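Local coordinates for 3'-5'-exonuclease (Saccharomyces cerevisiae, PDB 3E2V), which probably cuts DNA as a magnesium-dependent TatD-family nuclease, with endonuclease activity on double strands and 3'-to-5' exonuclease activity, at residues A[250-255]-A[263-268]; A[274-279]-A[291-296]. One frame throughout, in Å; residues are numbered along the deposited sequence.

Interaction 1. Residues A[250-255]-A[263-268]; sequences LVVHSF and QKLLNL. With MG (magnesium ion), chain E.
Leu265 CD1 makes the closest approaches of 263-268 to 250-255, at two side chains. It lies 3.6 Å from Phe255 CE1, with CD1 of the same ring a little farther off, approaching the ring at a slant. Val252 is held less closely: its CG1 stands 4.1 Å from Leu265 CD1. The leucine reaches this position by extension, since CD1 continues the line from CA through CB and CG (chi2 173°) and so becomes the leading methyl. No polar group takes part, and the two segments together bury 142 Å².

Packing slackens toward the start of the strand, where Leu250 CD1 and Leu268 CD2 face each other at 5.3 Å. There Leu268 leans instead on Leu214 and Glu215 of helix 207-219. The solvent side of the helix carries Asn267, exposed, and Lys264, partly exposed, whose NZ forms a salt bridge with Asp208.

Strand 250-252 and helix 259-268 are the first two elements of a beta-alpha-beta unit in the TIM-barrel-like fold of the metallo-dependent hydrolases, so Leu265 packs the outer helix against the barrel strand. Beyond Val252 the chain stays extended through His253 and bends at Ser254, which takes the left-handed conformation (phi 52°). The His253 side chain leaves the helix contact altogether and enters the metal site. His253 NE2 binds the magnesium ion at 2.2 Å, and Asp303 OD1 is the second protein ligand. Three waters sit near 2.1 Å from the ion, whereas water 4 is at a long 2.6 Å. The imidazole is fixed from several directions: Ser254 CB lies 3.5 Å above its plane, over the centre, Phe200 stacks on it, and ND1 is hydrogen-bonded to Glu301 OE2.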
# COMPACT_ATOMS: atom_id res chain seq x y z
N LEU A 250 3.62 -10.20 -5.95
CA LEU A 250 3.26 -8.99 -6.65
C LEU A 250 1.90 -8.56 -6.10
O LEU A 250 0.89 -9.13 -6.47
CB LEU A 250 3.15 -9.28 -8.15
CG LEU A 250 4.41 -9.89 -8.80
CD1 LEU A 250 4.14 -10.26 -10.25
CD2 LEU A 250 5.60 -8.93 -8.72
N VAL A 251 1.91 -7.59 -5.20
CA VAL A 251 0.70 -7.22 -4.47
C VAL A 251 0.10 -5.97 -5.08
O VAL A 251 0.74 -4.91 -5.10
CB VAL A 251 1.01 -6.99 -2.97
CG1 VAL A 251 -0.22 -6.49 -2.23
CG2 VAL A 251 1.56 -8.28 -2.34
N VAL A 252 -1.12 -6.11 -5.61
CA VAL A 252 -1.83 -4.97 -6.18
C VAL A 252 -2.71 -4.35 -5.10
O VAL A 252 -3.80 -4.85 -4.81
CB VAL A 252 -2.65 -5.38 -7.44
CG1 VAL A 252 -3.32 -4.14 -8.08
CG2 VAL A 252 -1.78 -6.13 -8.46
N HIS A 253 -2.22 -3.25 -4.52
CA HIS A 253 -2.84 -2.53 -3.39
C HIS A 253 -4.16 -1.89 -3.78
O HIS A 253 -4.34 -1.43 -4.92
CB HIS A 253 -1.80 -1.48 -2.85
CG HIS A 253 -2.33 -0.37 -1.99
ND1 HIS A 253 -3.04 -0.58 -0.82
CD2 HIS A 253 -2.16 0.98 -2.09
CE1 HIS A 253 -3.32 0.59 -0.26
NE2 HIS A 253 -2.81 1.55 -1.01
N SER A 254 -5.10 -1.86 -2.84
CA SER A 254 -6.27 -0.98 -2.97
C SER A 254 -7.02 -1.15 -4.30
O SER A 254 -7.26 -0.18 -5.02
CB SER A 254 -5.86 0.48 -2.75
OG SER A 254 -7.01 1.29 -2.55
N PHE A 255 -7.35 -2.40 -4.63
CA PHE A 255 -7.97 -2.70 -5.91
C PHE A 255 -9.43 -2.25 -5.98
O PHE A 255 -10.25 -2.63 -5.14
CB PHE A 255 -7.91 -4.19 -6.19
CG PHE A 255 -8.53 -4.56 -7.50
CD1 PHE A 255 -7.87 -4.26 -8.69
CD2 PHE A 255 -9.79 -5.15 -7.56
CE1 PHE A 255 -8.43 -4.58 -9.93
CE2 PHE A 255 -10.37 -5.46 -8.82
CZ PHE A 255 -9.68 -5.18 -9.98
N GLN A 263 -9.45 -10.16 -13.91
CA GLN A 263 -9.00 -11.34 -14.62
C GLN A 263 -7.65 -11.09 -15.31
O GLN A 263 -6.78 -11.96 -15.32
CB GLN A 263 -10.08 -11.82 -15.59
CG GLN A 263 -11.33 -12.34 -14.88
CD GLN A 263 -11.02 -13.44 -13.87
OE1 GLN A 263 -10.30 -14.40 -14.19
NE2 GLN A 263 -11.55 -13.31 -12.66
N LYS A 264 -7.45 -9.89 -15.86
CA LYS A 264 -6.15 -9.57 -16.45
C LYS A 264 -5.04 -9.66 -15.40
O LYS A 264 -3.95 -10.17 -15.68
CB LYS A 264 -6.17 -8.18 -17.09
CG LYS A 264 -7.02 -8.10 -18.37
CD LYS A 264 -7.22 -6.66 -18.81
CE LYS A 264 -7.98 -6.62 -20.13
NZ LYS A 264 -8.32 -5.24 -20.57
N LEU A 265 -5.31 -9.15 -14.19
CA LEU A 265 -4.30 -9.19 -13.14
C LEU A 265 -4.03 -10.62 -12.67
O LEU A 265 -2.87 -11.02 -12.53
CB LEU A 265 -4.72 -8.29 -11.97
CG LEU A 265 -4.80 -6.79 -12.26
CD1 LEU A 265 -5.40 -6.08 -11.06
CD2 LEU A 265 -3.43 -6.22 -12.56
N LEU A 266 -5.09 -11.40 -12.45
CA LEU A 266 -4.92 -12.77 -11.95
C LEU A 266 -4.17 -13.64 -12.94
O LEU A 266 -3.42 -14.53 -12.53
CB LEU A 266 -6.26 -13.41 -11.58
CG LEU A 266 -7.00 -12.75 -10.41
CD1 LEU A 266 -8.41 -13.34 -10.30
CD2 LEU A 266 -6.27 -12.90 -9.08
N ASN A 267 -4.38 -13.38 -14.22
CA ASN A 267 -3.77 -14.18 -15.28
C ASN A 267 -2.33 -13.77 -15.59
O ASN A 267 -1.58 -14.52 -16.21
CB ASN A 267 -4.66 -14.14 -16.53
CG ASN A 267 -5.93 -14.97 -16.37
OD1 ASN A 267 -5.93 -16.03 -15.74
ND2 ASN A 267 -7.03 -14.47 -16.93
N LEU A 268 -1.94 -12.57 -15.15
CA LEU A 268 -0.58 -12.09 -15.34
C LEU A 268 0.45 -13.03 -14.69
O LEU A 268 1.49 -13.33 -15.28
CB LEU A 268 -0.45 -10.66 -14.80
CG LEU A 268 0.91 -9.99 -14.67
CD1 LEU A 268 1.54 -9.78 -16.06
CD2 LEU A 268 0.73 -8.65 -13.98
MG MG E . -3.32 3.67 -0.65
O HOH W 1 -4.92 3.88 -1.84
O HOH W 2 -3.50 5.68 -0.21
O HOH W 3 -1.54 3.77 0.38
O HOH W 4 -2.21 4.26 -2.90

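Interaction 2. Residues A[274-279]-A[291-296]; sequences IGVNGC and KQIPTE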
# COMPACT_ATOMS: atom_id res chain seq x y z
N ILE A 274 -4.30 -9.51 -4.51
CA ILE A 274 -5.21 -8.36 -4.64
C ILE A 274 -5.53 -7.82 -3.26
O ILE A 274 -6.08 -8.54 -2.41
CB ILE A 274 -6.52 -8.76 -5.35
CG1 ILE A 274 -6.27 -9.48 -6.69
CG2 ILE A 274 -7.41 -7.55 -5.50
CD1 ILE A 274 -5.57 -8.65 -7.80
N GLY A 275 -5.15 -6.57 -3.02
CA GLY A 275 -5.47 -5.89 -1.76
C GLY A 275 -6.88 -5.30 -1.77
O GLY A 275 -7.28 -4.62 -2.73
N VAL A 276 -7.62 -5.57 -0.69
CA VAL A 276 -9.01 -5.17 -0.56
C VAL A 276 -9.17 -4.34 0.71
O VAL A 276 -8.85 -4.78 1.81
CB VAL A 276 -9.91 -6.42 -0.49
CG1 VAL A 276 -11.38 -6.07 -0.15
CG2 VAL A 276 -9.84 -7.19 -1.81
N ASN A 277 -9.66 -3.11 0.53
CA ASN A 277 -9.97 -2.22 1.63
C ASN A 277 -11.39 -1.69 1.46
O ASN A 277 -12.13 -2.13 0.58
CB ASN A 277 -8.95 -1.07 1.69
CG ASN A 277 -8.90 -0.26 0.40
OD1 ASN A 277 -9.94 0.04 -0.21
ND2 ASN A 277 -7.71 0.14 -0.01
N GLY A 278 -11.79 -0.72 2.28
CA GLY A 278 -13.15 -0.20 2.21
C GLY A 278 -13.48 0.42 0.87
O GLY A 278 -14.63 0.34 0.43
N CYS A 279 -12.50 1.02 0.21
CA CYS A 279 -12.73 1.60 -1.12
C CYS A 279 -13.05 0.52 -2.18
O CYS A 279 -13.76 0.78 -3.15
CB CYS A 279 -11.55 2.47 -1.57
SG CYS A 279 -11.36 4.00 -0.63
N LYS A 291 -15.94 -10.86 -4.85
CA LYS A 291 -16.38 -12.25 -4.71
C LYS A 291 -15.57 -13.17 -5.63
O LYS A 291 -15.38 -14.35 -5.30
CB LYS A 291 -17.88 -12.39 -4.99
CG LYS A 291 -18.45 -13.74 -4.57
CD LYS A 291 -19.97 -13.74 -4.63
CE LYS A 291 -20.53 -15.09 -4.26
NZ LYS A 291 -22.02 -15.13 -4.45
N GLN A 292 -15.07 -12.63 -6.74
CA GLN A 292 -14.31 -13.40 -7.74
C GLN A 292 -12.82 -13.51 -7.45
O GLN A 292 -12.11 -14.25 -8.13
CB GLN A 292 -14.51 -12.82 -9.14
CG GLN A 292 -15.97 -12.87 -9.63
CD GLN A 292 -16.20 -12.05 -10.87
OE1 GLN A 292 -15.66 -10.94 -11.01
NE2 GLN A 292 -17.02 -12.56 -11.78
N ILE A 293 -12.33 -12.78 -6.45
CA ILE A 293 -10.91 -12.90 -6.08
C ILE A 293 -10.69 -14.24 -5.36
O ILE A 293 -11.33 -14.50 -4.34
CB ILE A 293 -10.46 -11.77 -5.14
CG1 ILE A 293 -10.71 -10.39 -5.74
CG2 ILE A 293 -8.96 -11.94 -4.81
CD1 ILE A 293 -10.62 -9.23 -4.72
N PRO A 294 -9.78 -15.09 -5.86
CA PRO A 294 -9.52 -16.34 -5.11
C PRO A 294 -9.14 -16.02 -3.66
O PRO A 294 -8.29 -15.16 -3.41
CB PRO A 294 -8.34 -16.96 -5.86
CG PRO A 294 -8.52 -16.44 -7.30
CD PRO A 294 -8.95 -15.00 -7.08
N THR A 295 -9.78 -16.71 -2.72
CA THR A 295 -9.66 -16.32 -1.31
C THR A 295 -8.22 -16.30 -0.81
O THR A 295 -7.85 -15.40 -0.04
CB THR A 295 -10.59 -17.21 -0.45
OG1 THR A 295 -11.93 -16.99 -0.88
CG2 THR A 295 -10.45 -16.87 1.04
N GLU A 296 -7.39 -17.25 -1.24
CA GLU A 296 -5.99 -17.26 -0.83
C GLU A 296 -5.11 -16.22 -1.54
O GLU A 296 -3.92 -16.09 -1.23
CB GLU A 296 -5.41 -18.67 -0.98
CG GLU A 296 -4.87 -19.01 -2.37
CD GLU A 296 -5.92 -19.38 -3.40
OE1 GLU A 296 -7.13 -19.21 -3.16
OE2 GLU A 296 -5.52 -19.87 -4.49
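Ile293 lays its CD1 across the two methyls Ile274 CG2 and Val276 CG2, which belong to side chains on the same side of strand 272-276. The contact belongs to a beta-alpha-beta crossover of the barrel: 291-296 is the link that leaves helix 284-291 and leads into strand 298-300, the neighbour of 272-276 in the parallel sheet.

Conformation decides which methyl meets which. In Ile293 the outer bond is extended (chi2 165°), which carries CD1 as far as the side chain can reach, to 3.6 Å from Val276 CG2. The same CD1 lies 3.7 Å from Ile274 CG2. The other branch, Ile293 CG2, sits over the base of Ile274, 4.0 Å from its CB, so both branches of one isoleucine are used. Ile274 is shaped differently: its outer bond is folded (chi2 -64°), turning CD1 away and leaving CG2, CB and CG1 to receive Ile293. Val276 meets the newcomer with CG2 alone, the two side chains running past one another in opposite directions.

Leu262 and Leu298 also touch Ile293, so helix 259-268 and strand 298-300 pack on it as well. Cut back to an alanine, Ile293 would lose both its CD1 and its CG2, which would probably open a gap over Ile274 CB and CG2 and beside Val276 CG2. Although its side chain is wholly apolar, Ile293 also contributes a backbone polar contact, its O accepting a hydrogen bond from Lys373 NZ.

Past Val276 the strand gives way at Asn277 to a 3-10 segment that starts at Gly278 and carries Cys279, which is joined to Cys307 by a disulfide. At its start Asn277 OD1 receives a weak, bent hydrogen bond from Cys279 N, 2.8 Å long with an N-H...O angle of 121°.

How the interactions relate
Of the four segments, 250-255 comes first along the chain, and interaction 1 closes when helix 259-268 returns over its strand, with seven residues between the segments. The chain then enters strand 272-276, runs through helix 284-291, and interaction 2 closes a second loop spanning eleven residues. The loops follow in series, neither nested nor crossing. Their strands are sheet neighbours: Val252 O lies 2.8 Å from Gly275 N, a probable hydrogen bond. Phe255 CB packs on Ile274 CG2 at 3.5 Å, and on the outer side Leu266 meets Pro294. Near the metal end, Ser254 OG is hydrogen-bonded to Asn277 ND2, joining the loops beyond the two strand ends.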